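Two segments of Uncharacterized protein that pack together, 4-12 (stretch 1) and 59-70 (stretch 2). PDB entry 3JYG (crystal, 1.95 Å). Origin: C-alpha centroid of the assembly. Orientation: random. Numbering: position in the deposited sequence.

Stretch 1, residues 4-12: IYQIAKEFD
Stretch 2 59-70: MVTDFAHLNWFK

A strand can hold a turn and a helix start against one face mainly by side-chain packing, as residues 4-12 and 59-70 illustrate: no direct hydrogen bond crosses, yet 650 Å² is buried. Stretch 1 is extended (phi -96 to -139°, psi 124 to 154°), so side chains alternate, and the CA-to-CB bonds of Tyr5, Ile7, Lys9 and Phe11 point toward stretch 2, though the end of Tyr5 leads away. Stretch 2 is a loop or turn at 59-62, a 3-10 segment at 63-66 and a helix from Asn67, with Leu66 as N-cap. Both chains advance in the same sense: CA atoms pair Tyr5-Val60 (6.4 Å), Lys9-Phe63 (7.2 Å) and Phe11-Lys70 (6.6 Å).

Ile7 (chi1 p, chi2 145°) covers the most surface. Its CG2 lies 4.0 Å from Val60 CB (chi1 t) and its CB 3.7 Å from Phe63 CE1, apolar contacts shielding hydrocarbon from water; its CD1 lies 3.5 Å from Thr61 O. Phe63 (chi1 m, chi2 -68°) starts sideways, but its ring reaches back, CE1 3.5 Å from Ala8 O.

Phe11 (chi1 m, chi2 86°) receives the edge of Phe69 (chi1 t, chi2 77°) on its face, ring centroids 5.1 Å apart, planes at 82°, while its CZ sits 3.7 Å from Leu66 CB (chi1 m, chi2 t).

Polar linkage is indirect: one water accepts from Lys9 NZ (3.2 Å; chi1 t, chi2 144°, chi3 t, chi4 t) and donates to Phe63 O (3.1 Å) and Asn67 OD1 (2.8 Å).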

# COMPACT_ATOMS: atom_id res chain seq x y z
N ILE A 4 -13.75 -12.39 -0.13
CA ILE A 4 -14.23 -11.03 0.11
C ILE A 4 -13.64 -10.13 -1.01
O ILE A 4 -12.46 -10.24 -1.35
CB ILE A 4 -13.78 -10.47 1.49
CG1 ILE A 4 -14.31 -11.36 2.63
CG2 ILE A 4 -14.36 -9.13 1.70
CD1 ILE A 4 -13.81 -10.97 4.00
N TYR A 5 -14.46 -9.24 -1.55
CA TYR A 5 -14.07 -8.45 -2.71
C TYR A 5 -14.00 -7.01 -2.23
O TYR A 5 -14.92 -6.52 -1.56
CB TYR A 5 -15.11 -8.58 -3.82
CG TYR A 5 -15.34 -9.99 -4.29
CD1 TYR A 5 -16.44 -10.73 -3.82
CD2 TYR A 5 -14.47 -10.59 -5.18
CE1 TYR A 5 -16.65 -12.05 -4.22
CE2 TYR A 5 -14.67 -11.91 -5.61
CZ TYR A 5 -15.76 -12.63 -5.11
OH TYR A 5 -16.00 -13.90 -5.54
N GLN A 6 -12.92 -6.31 -2.58
CA GLN A 6 -12.81 -4.90 -2.20
C GLN A 6 -12.38 -4.07 -3.42
O GLN A 6 -11.76 -4.60 -4.33
CB GLN A 6 -11.80 -4.69 -1.07
CG GLN A 6 -12.24 -5.18 0.31
CD GLN A 6 -11.24 -4.83 1.44
OE1 GLN A 6 -10.15 -4.33 1.17
NE2 GLN A 6 -11.62 -5.10 2.71
N ILE A 7 -12.74 -2.78 -3.44
CA ILE A 7 -12.13 -1.86 -4.40
C ILE A 7 -11.57 -0.70 -3.59
O ILE A 7 -12.06 -0.46 -2.49
CB ILE A 7 -13.08 -1.38 -5.53
CG1 ILE A 7 -14.38 -0.77 -4.96
CG2 ILE A 7 -13.37 -2.54 -6.49
CD1 ILE A 7 -14.95 0.42 -5.79
N ALA A 8 -10.55 -0.02 -4.10
CA ALA A 8 -10.01 1.13 -3.42
C ALA A 8 -9.75 2.22 -4.43
O ALA A 8 -9.22 1.94 -5.53
CB ALA A 8 -8.73 0.79 -2.76
N LYS A 9 -10.04 3.46 -4.05
CA LYS A 9 -9.77 4.56 -4.96
C LYS A 9 -9.20 5.73 -4.19
O LYS A 9 -9.65 6.02 -3.09
CB LYS A 9 -11.04 4.96 -5.71
CG LYS A 9 -10.84 6.20 -6.59
CD LYS A 9 -11.60 6.19 -7.92
CE LYS A 9 -11.02 7.30 -8.81
NZ LYS A 9 -11.95 7.67 -9.90
N GLU A 10 -8.22 6.39 -4.83
CA GLU A 10 -7.44 7.53 -4.30
C GLU A 10 -8.01 8.88 -4.77
O GLU A 10 -8.50 9.01 -5.91
CB GLU A 10 -5.95 7.43 -4.73
CG GLU A 10 -5.33 6.03 -4.46
CD GLU A 10 -3.80 5.96 -4.65
OE1 GLU A 10 -3.19 6.87 -5.25
OE2 GLU A 10 -3.21 4.98 -4.17
N PHE A 11 -7.94 9.86 -3.87
CA PHE A 11 -8.39 11.24 -4.14
C PHE A 11 -7.39 12.21 -3.51
O PHE A 11 -7.09 12.11 -2.32
CB PHE A 11 -9.77 11.49 -3.57
CG PHE A 11 -10.79 10.47 -3.98
CD1 PHE A 11 -10.94 9.28 -3.25
CD2 PHE A 11 -11.60 10.68 -5.09
CE1 PHE A 11 -11.92 8.34 -3.62
CE2 PHE A 11 -12.57 9.74 -5.46
CZ PHE A 11 -12.71 8.57 -4.73
N ASP A 12 -6.83 13.10 -4.33
CA ASP A 12 -5.77 14.01 -3.90
C ASP A 12 -6.27 15.45 -3.73
O ASP A 12 -7.18 15.86 -4.42
CB ASP A 12 -4.63 13.98 -4.94
CG ASP A 12 -4.10 12.58 -5.17
OD1 ASP A 12 -4.13 12.10 -6.31
OD2 ASP A 12 -3.69 11.93 -4.20
N MSE A 59 -18.40 -6.58 -10.53
CA MSE A 59 -17.93 -5.49 -9.70
C MSE A 59 -18.38 -5.51 -8.25
O MSE A 59 -19.44 -6.02 -7.91
CB MSE A 59 -18.35 -4.16 -10.31
CG MSE A 59 -17.72 -3.88 -11.65
SE MSE A 59 -18.47 -2.15 -12.25
CE MSE A 59 -17.84 -2.31 -14.08
N VAL A 60 -17.55 -4.94 -7.40
CA VAL A 60 -17.98 -4.58 -6.05
C VAL A 60 -19.02 -3.49 -6.26
O VAL A 60 -20.20 -3.65 -5.93
CB VAL A 60 -16.80 -4.04 -5.22
CG1 VAL A 60 -17.34 -3.34 -3.96
CG2 VAL A 60 -15.86 -5.17 -4.84
N THR A 61 -18.54 -2.37 -6.83
CA THR A 61 -19.39 -1.31 -7.37
C THR A 61 -18.52 -0.50 -8.36
O THR A 61 -17.27 -0.54 -8.28
CB THR A 61 -20.03 -0.44 -6.22
OG1 THR A 61 -21.10 0.36 -6.74
CG2 THR A 61 -18.99 0.48 -5.51
N ASP A 62 -19.14 0.19 -9.31
CA ASP A 62 -18.33 0.92 -10.30
C ASP A 62 -17.47 1.99 -9.60
O ASP A 62 -18.02 2.77 -8.80
CB ASP A 62 -19.20 1.59 -11.38
CG ASP A 62 -18.38 1.96 -12.62
OD1 ASP A 62 -17.62 2.94 -12.59
OD2 ASP A 62 -18.48 1.25 -13.64
N PHE A 63 -16.16 2.02 -9.89
CA PHE A 63 -15.25 3.10 -9.42
C PHE A 63 -15.88 4.48 -9.56
O PHE A 63 -15.72 5.29 -8.66
CB PHE A 63 -13.86 3.09 -10.13
CG PHE A 63 -12.94 2.00 -9.68
CD1 PHE A 63 -12.41 1.99 -8.38
CD2 PHE A 63 -12.59 0.96 -10.55
CE1 PHE A 63 -11.58 0.97 -7.96
CE2 PHE A 63 -11.74 -0.08 -10.13
CZ PHE A 63 -11.23 -0.07 -8.82
N ALA A 64 -16.62 4.74 -10.65
CA ALA A 64 -17.26 6.06 -10.86
C ALA A 64 -18.33 6.41 -9.85
O ALA A 64 -18.80 7.56 -9.81
CB ALA A 64 -17.82 6.20 -12.28
N HIS A 65 -18.74 5.44 -9.04
CA HIS A 65 -19.77 5.71 -8.04
C HIS A 65 -19.21 6.44 -6.84
O HIS A 65 -19.91 6.66 -5.85
CB HIS A 65 -20.50 4.44 -7.62
CG HIS A 65 -21.40 3.88 -8.68
ND1 HIS A 65 -21.72 2.54 -8.76
CD2 HIS A 65 -22.06 4.49 -9.71
CE1 HIS A 65 -22.54 2.35 -9.78
NE2 HIS A 65 -22.74 3.50 -10.39
N LEU A 66 -17.95 6.84 -6.94
CA LEU A 66 -17.33 7.70 -5.93
C LEU A 66 -17.07 9.11 -6.50
O LEU A 66 -16.43 9.97 -5.85
CB LEU A 66 -16.05 7.05 -5.36
CG LEU A 66 -16.26 5.91 -4.32
CD1 LEU A 66 -14.96 5.17 -3.98
CD2 LEU A 66 -16.98 6.43 -3.02
N ASN A 67 -17.59 9.35 -7.71
CA ASN A 67 -17.48 10.68 -8.35
C ASN A 67 -18.04 11.83 -7.50
O ASN A 67 -17.46 12.89 -7.44
CB ASN A 67 -18.09 10.70 -9.78
CG ASN A 67 -17.23 9.95 -10.81
OD1 ASN A 67 -16.05 9.60 -10.57
ND2 ASN A 67 -17.82 9.70 -11.97
N TRP A 68 -19.18 11.62 -6.86
CA TRP A 68 -19.74 12.61 -5.93
C TRP A 68 -18.78 12.93 -4.78
O TRP A 68 -18.84 14.03 -4.19
CB TRP A 68 -21.07 12.13 -5.34
CG TRP A 68 -20.86 10.96 -4.43
CD1 TRP A 68 -20.75 9.66 -4.82
CD2 TRP A 68 -20.64 10.98 -3.01
NE1 TRP A 68 -20.49 8.87 -3.73
CE2 TRP A 68 -20.42 9.65 -2.61
CE3 TRP A 68 -20.60 12.00 -2.05
CZ2 TRP A 68 -20.19 9.29 -1.27
CZ3 TRP A 68 -20.35 11.64 -0.73
CH2 TRP A 68 -20.15 10.29 -0.36
N PHE A 69 -17.95 11.96 -4.43
CA PHE A 69 -17.04 12.14 -3.32
C PHE A 69 -15.82 12.89 -3.83
O PHE A 69 -15.32 13.76 -3.13
CB PHE A 69 -16.66 10.80 -2.70
CG PHE A 69 -15.67 10.92 -1.57
CD1 PHE A 69 -16.08 11.33 -0.31
CD2 PHE A 69 -14.34 10.56 -1.74
CE1 PHE A 69 -15.20 11.41 0.73
CE2 PHE A 69 -13.44 10.63 -0.70
CZ PHE A 69 -13.86 11.06 0.54
N LYS A 70 -15.40 12.58 -5.07
CA LYS A 70 -14.39 13.34 -5.78
C LYS A 70 -14.77 14.83 -5.83
O LYS A 70 -13.95 15.69 -5.54
CB LYS A 70 -14.21 12.83 -7.22
CG LYS A 70 -12.95 13.35 -7.87
CD LYS A 70 -12.54 12.59 -9.16
CE LYS A 70 -11.06 12.88 -9.47
NZ LYS A 70 -10.84 14.32 -9.75
O HOH W 1 -14.80 8.26 -8.51